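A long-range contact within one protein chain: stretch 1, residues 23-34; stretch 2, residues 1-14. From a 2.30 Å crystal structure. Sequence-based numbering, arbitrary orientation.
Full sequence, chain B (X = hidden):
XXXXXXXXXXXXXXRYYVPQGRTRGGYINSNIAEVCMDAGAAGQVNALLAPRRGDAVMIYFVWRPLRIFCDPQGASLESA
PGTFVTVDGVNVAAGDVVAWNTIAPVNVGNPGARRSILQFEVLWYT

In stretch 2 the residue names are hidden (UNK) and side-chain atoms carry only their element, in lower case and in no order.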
# COMPACT_ATOMS: atom_id res chain seq x y z
N THR B 23 0.69 -20.46 7.82
CA THR B 23 0.08 -19.36 7.07
C THR B 23 -0.38 -18.27 8.07
O THR B 23 -0.48 -18.53 9.28
CB THR B 23 -1.14 -19.80 6.18
OG1 THR B 23 -2.15 -20.37 6.99
CG2 THR B 23 -0.74 -20.81 5.16
N ARG B 24 -0.48 -17.03 7.60
CA ARG B 24 -0.97 -15.91 8.40
C ARG B 24 -1.45 -14.85 7.47
O ARG B 24 -0.88 -14.64 6.40
CB ARG B 24 0.03 -15.33 9.39
CG ARG B 24 -0.70 -14.32 10.33
CD ARG B 24 0.06 -13.94 11.61
NE ARG B 24 -0.61 -12.88 12.39
CZ ARG B 24 -0.90 -11.66 11.94
NH1 ARG B 24 -0.58 -11.30 10.70
NH2 ARG B 24 -1.48 -10.77 12.75
N GLY B 25 -2.59 -14.29 7.81
CA GLY B 25 -3.19 -13.24 7.02
C GLY B 25 -3.37 -12.02 7.90
O GLY B 25 -3.33 -12.09 9.15
N GLY B 26 -3.53 -10.88 7.24
CA GLY B 26 -3.70 -9.61 7.93
C GLY B 26 -4.20 -8.60 6.95
O GLY B 26 -4.18 -8.85 5.74
N TYR B 27 -4.62 -7.45 7.42
CA TYR B 27 -5.14 -6.47 6.51
C TYR B 27 -4.14 -5.42 6.21
O TYR B 27 -3.29 -5.13 7.04
CB TYR B 27 -6.38 -5.85 7.12
CG TYR B 27 -7.40 -6.92 7.42
CD1 TYR B 27 -8.17 -7.46 6.40
CD2 TYR B 27 -7.59 -7.38 8.72
CE1 TYR B 27 -9.11 -8.44 6.66
CE2 TYR B 27 -8.54 -8.37 9.00
CZ TYR B 27 -9.30 -8.88 7.96
OH TYR B 27 -10.27 -9.81 8.22
N ILE B 28 -4.22 -4.88 5.00
CA ILE B 28 -3.34 -3.82 4.56
C ILE B 28 -4.10 -2.48 4.63
O ILE B 28 -3.55 -1.44 5.00
CB ILE B 28 -2.88 -4.08 3.12
CG1 ILE B 28 -2.06 -5.36 3.06
CG2 ILE B 28 -2.04 -2.96 2.63
CD1 ILE B 28 -1.13 -5.59 4.22
N ASN B 29 -5.39 -2.53 4.29
CA ASN B 29 -6.24 -1.35 4.31
C ASN B 29 -7.68 -1.83 4.11
O ASN B 29 -7.93 -3.02 4.19
CB ASN B 29 -5.79 -0.34 3.24
CG ASN B 29 -6.13 -0.76 1.80
OD1 ASN B 29 -7.09 -1.46 1.55
ND2 ASN B 29 -5.37 -0.24 0.84
N SER B 30 -8.62 -0.93 3.89
CA SER B 30 -10.03 -1.28 3.69
C SER B 30 -10.37 -2.30 2.66
O SER B 30 -11.42 -2.91 2.77
CB SER B 30 -10.83 -0.06 3.28
OG SER B 30 -10.84 0.78 4.37
N ASN B 31 -9.57 -2.40 1.61
CA ASN B 31 -9.88 -3.33 0.54
C ASN B 31 -8.87 -4.43 0.21
O ASN B 31 -9.16 -5.32 -0.60
CB ASN B 31 -10.24 -2.53 -0.71
CG ASN B 31 -11.62 -1.93 -0.62
OD1 ASN B 31 -11.86 -1.07 0.22
ND2 ASN B 31 -12.56 -2.40 -1.46
N ILE B 32 -7.76 -4.46 0.94
CA ILE B 32 -6.72 -5.41 0.66
C ILE B 32 -6.27 -6.20 1.87
O ILE B 32 -6.06 -5.66 2.96
CB ILE B 32 -5.52 -4.64 0.04
CG1 ILE B 32 -6.00 -3.86 -1.17
CG2 ILE B 32 -4.44 -5.57 -0.40
CD1 ILE B 32 -4.89 -3.22 -1.92
N ALA B 33 -6.09 -7.50 1.67
CA ALA B 33 -5.64 -8.38 2.72
C ALA B 33 -4.53 -9.20 2.06
O ALA B 33 -4.50 -9.32 0.83
CB ALA B 33 -6.80 -9.28 3.15
N GLU B 34 -3.60 -9.75 2.83
CA GLU B 34 -2.54 -10.55 2.25
C GLU B 34 -2.33 -11.78 3.11
O GLU B 34 -2.47 -11.70 4.32
CB GLU B 34 -1.22 -9.77 2.27
CG GLU B 34 -1.12 -8.59 1.30
CD GLU B 34 0.23 -7.87 1.32
OE1 GLU B 34 1.12 -8.18 2.15
OE2 GLU B 34 0.39 -6.94 0.49
N UNK B 1 -16.27 3.25 1.61
CA UNK B 1 -16.04 2.05 2.43
C UNK B 1 -15.67 0.72 1.67
O UNK B 1 -16.05 0.48 0.50
c UNK B 1 -18.30 0.82 2.79
o UNK B 1 -16.84 1.37 4.68
c UNK B 1 -17.28 1.82 3.39
N UNK B 2 -14.86 -0.09 2.34
CA UNK B 2 -14.41 -1.38 1.85
C UNK B 2 -14.77 -2.34 2.96
O UNK B 2 -14.94 -1.92 4.12
N UNK B 3 -14.76 -3.63 2.71
CA UNK B 3 -15.13 -4.54 3.78
C UNK B 3 -14.28 -4.63 5.01
O UNK B 3 -14.75 -5.11 6.05
c UNK B 3 -15.19 -5.86 3.06
c UNK B 3 -14.14 -5.71 2.02
c UNK B 3 -14.36 -4.35 1.49
N UNK B 4 -13.05 -4.13 4.93
CA UNK B 4 -12.13 -4.29 6.05
C UNK B 4 -11.86 -3.02 6.81
O UNK B 4 -10.89 -2.94 7.58
c UNK B 4 -11.95 -7.13 5.02
c UNK B 4 -11.56 -8.27 2.95
o UNK B 4 -11.93 -9.22 2.05
c UNK B 4 -10.57 -7.38 2.64
c UNK B 4 -10.28 -6.34 3.52
c UNK B 4 -10.80 -4.92 5.57
c UNK B 4 -12.25 -8.17 4.13
c UNK B 4 -10.97 -6.19 4.72
N UNK B 5 -12.76 -2.06 6.69
CA UNK B 5 -12.58 -0.78 7.37
C UNK B 5 -12.54 -0.88 8.89
O UNK B 5 -11.82 -0.13 9.52
c UNK B 5 -13.65 0.23 6.91
N UNK B 6 -13.16 -1.90 9.46
CA UNK B 6 -13.19 -2.01 10.90
C UNK B 6 -12.09 -2.81 11.55
O UNK B 6 -12.16 -3.07 12.75
N UNK B 7 -11.10 -3.20 10.77
CA UNK B 7 -9.97 -3.97 11.27
C UNK B 7 -9.31 -3.08 12.31
O UNK B 7 -9.19 -1.88 12.08
c UNK B 7 -9.00 -4.22 10.13
N UNK B 8 -8.87 -3.63 13.42
CA UNK B 8 -8.24 -2.77 14.41
C UNK B 8 -6.71 -2.59 14.28
O UNK B 8 -6.09 -1.87 15.06
c UNK B 8 -8.37 -4.65 15.97
c UNK B 8 -10.09 -2.92 16.02
c UNK B 8 -8.63 -3.19 15.81
N UNK B 9 -6.11 -3.27 13.30
CA UNK B 9 -4.70 -3.17 13.06
C UNK B 9 -4.47 -3.61 11.64
O UNK B 9 -5.27 -4.33 11.07
c UNK B 9 -4.15 -5.51 13.84
o UNK B 9 -3.11 -7.54 14.63
c UNK B 9 -3.91 -4.04 14.01
o UNK B 9 -3.14 -5.78 15.99
c UNK B 9 -3.42 -6.34 14.90
N UNK B 10 -3.42 -3.06 11.05
CA UNK B 10 -3.02 -3.37 9.69
C UNK B 10 -1.51 -3.64 9.75
O UNK B 10 -0.89 -3.61 10.82
c UNK B 10 -2.80 -0.90 9.20
c UNK B 10 -4.87 -2.05 8.62
c UNK B 10 -3.38 -2.20 8.72
N UNK B 11 -0.91 -4.03 8.64
CA UNK B 11 0.50 -4.27 8.67
C UNK B 11 1.11 -3.79 7.39
O UNK B 11 0.41 -3.42 6.44
n UNK B 11 -0.65 -8.37 9.85
c UNK B 11 0.08 -8.09 8.78
o UNK B 11 0.87 -8.89 8.28
c UNK B 11 0.78 -5.74 8.93
c UNK B 11 -0.08 -6.71 8.20
N UNK B 12 2.42 -3.67 7.37
CA UNK B 12 3.06 -3.17 6.18
C UNK B 12 2.90 -4.21 5.14
O UNK B 12 3.13 -5.37 5.38
n UNK B 12 7.38 -1.45 4.66
c UNK B 12 4.55 -2.93 6.40
c UNK B 12 6.78 -2.43 5.30
o UNK B 12 7.40 -3.28 5.93
c UNK B 12 5.28 -2.49 5.14
N UNK B 13 2.57 -3.75 3.96
CA UNK B 13 2.41 -4.61 2.82
C UNK B 13 3.70 -5.22 2.33
O UNK B 13 4.67 -4.52 2.10
o UNK B 13 2.07 -4.48 0.44
c UNK B 13 1.84 -3.81 1.67
N UNK B 14 3.66 -6.52 2.06
CA UNK B 14 4.79 -7.23 1.54
C UNK B 14 5.86 -7.65 2.49
O UNK B 14 6.90 -8.10 2.04
O HOH W 1 -4.06 -7.20 10.56
O HOH W 2 -0.89 -1.01 5.65

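Position 1 has three side-chain atoms, a carbon carrying one oxygen and one carbon, pointing away from stretch 1; this is Thr1. Position 2 has no side-chain atoms, and its CA lies 3.0 Å from Asn31 OD1, where a CB would clash with that oxygen and with Ser30 O: Gly2. At position 3, three carbons close a ring onto the backbone N, which identifies Pro3; its N, 3.4 Å from Ser30 O, has no hydrogen to share.

Position 4 carries one carbon, then a six-carbon ring bearing an oxygen. CA-to-CB points toward stretch 1, the ring packs against Tyr27 and Ala33, and the residue is Tyr4. Its CG lies 3.5 Å from Tyr27 CD1, the two ring planes meeting obliquely at 36°, and its CE2 is 4.3 Å from Ala33 CB. Its backbone N donates a hydrogen bond to Ser30 O (3.0 Å). Position 5 has a single side-chain carbon, 3.8 Å from Ser30 OG, and is Ala5. Position 6 has none and touches nothing on stretch 1; there is room for a CB, so the contact does not demand Gly6. The lone carbon of position 7 packs against Tyr27, with CB 3.7 Å from CD2 of that ring: Ala7.

Position 8, a carbon carrying two carbons, points away and makes no contact; it is Val8. Position 9 has three carbons, the third carrying two oxygens, as in Glu9; its OE2 lies 4.1 Å from Arg24 NH2, opposite charges beyond salt-bridge range. Position 10 is again a carbon bearing two carbons, beside Tyr27: Val10, with CG1 4.4 Å from Tyr27 CB.

Positions 11 and 12 each show three carbons, the third carrying one oxygen and one nitrogen. The first leaves sideways, but its end comes near Arg24 and Gly26; the second points away; they are Gln11 and Gln12. Position 13 has one carbon and one oxygen, the latter 3.0 Å from Glu34 OE2, giving Ser13. Position 14 lacks a side chain, and its backbone angles would jam a CB against the preceding carbonyl: Gly14.

The contact buries 810 Å² and joins apolar packing to backbone hydrogen bonds. Tyr27 packs against Tyr4, Ala7 and Val10, while its O accepts a hydrogen bond from Gln11 N (3.1 Å). A water bridges Glu9 O and Tyr27 N, each 3.2 Å from its oxygen, linking backbones that do not bond directly there. Farther along, Gly14 N donates to Glu34 OE1 (3.0 Å), so a buried carboxylate anchors the end of stretch 2.

Stretch 2 (1-14) TGPYAGAVEVQQSG
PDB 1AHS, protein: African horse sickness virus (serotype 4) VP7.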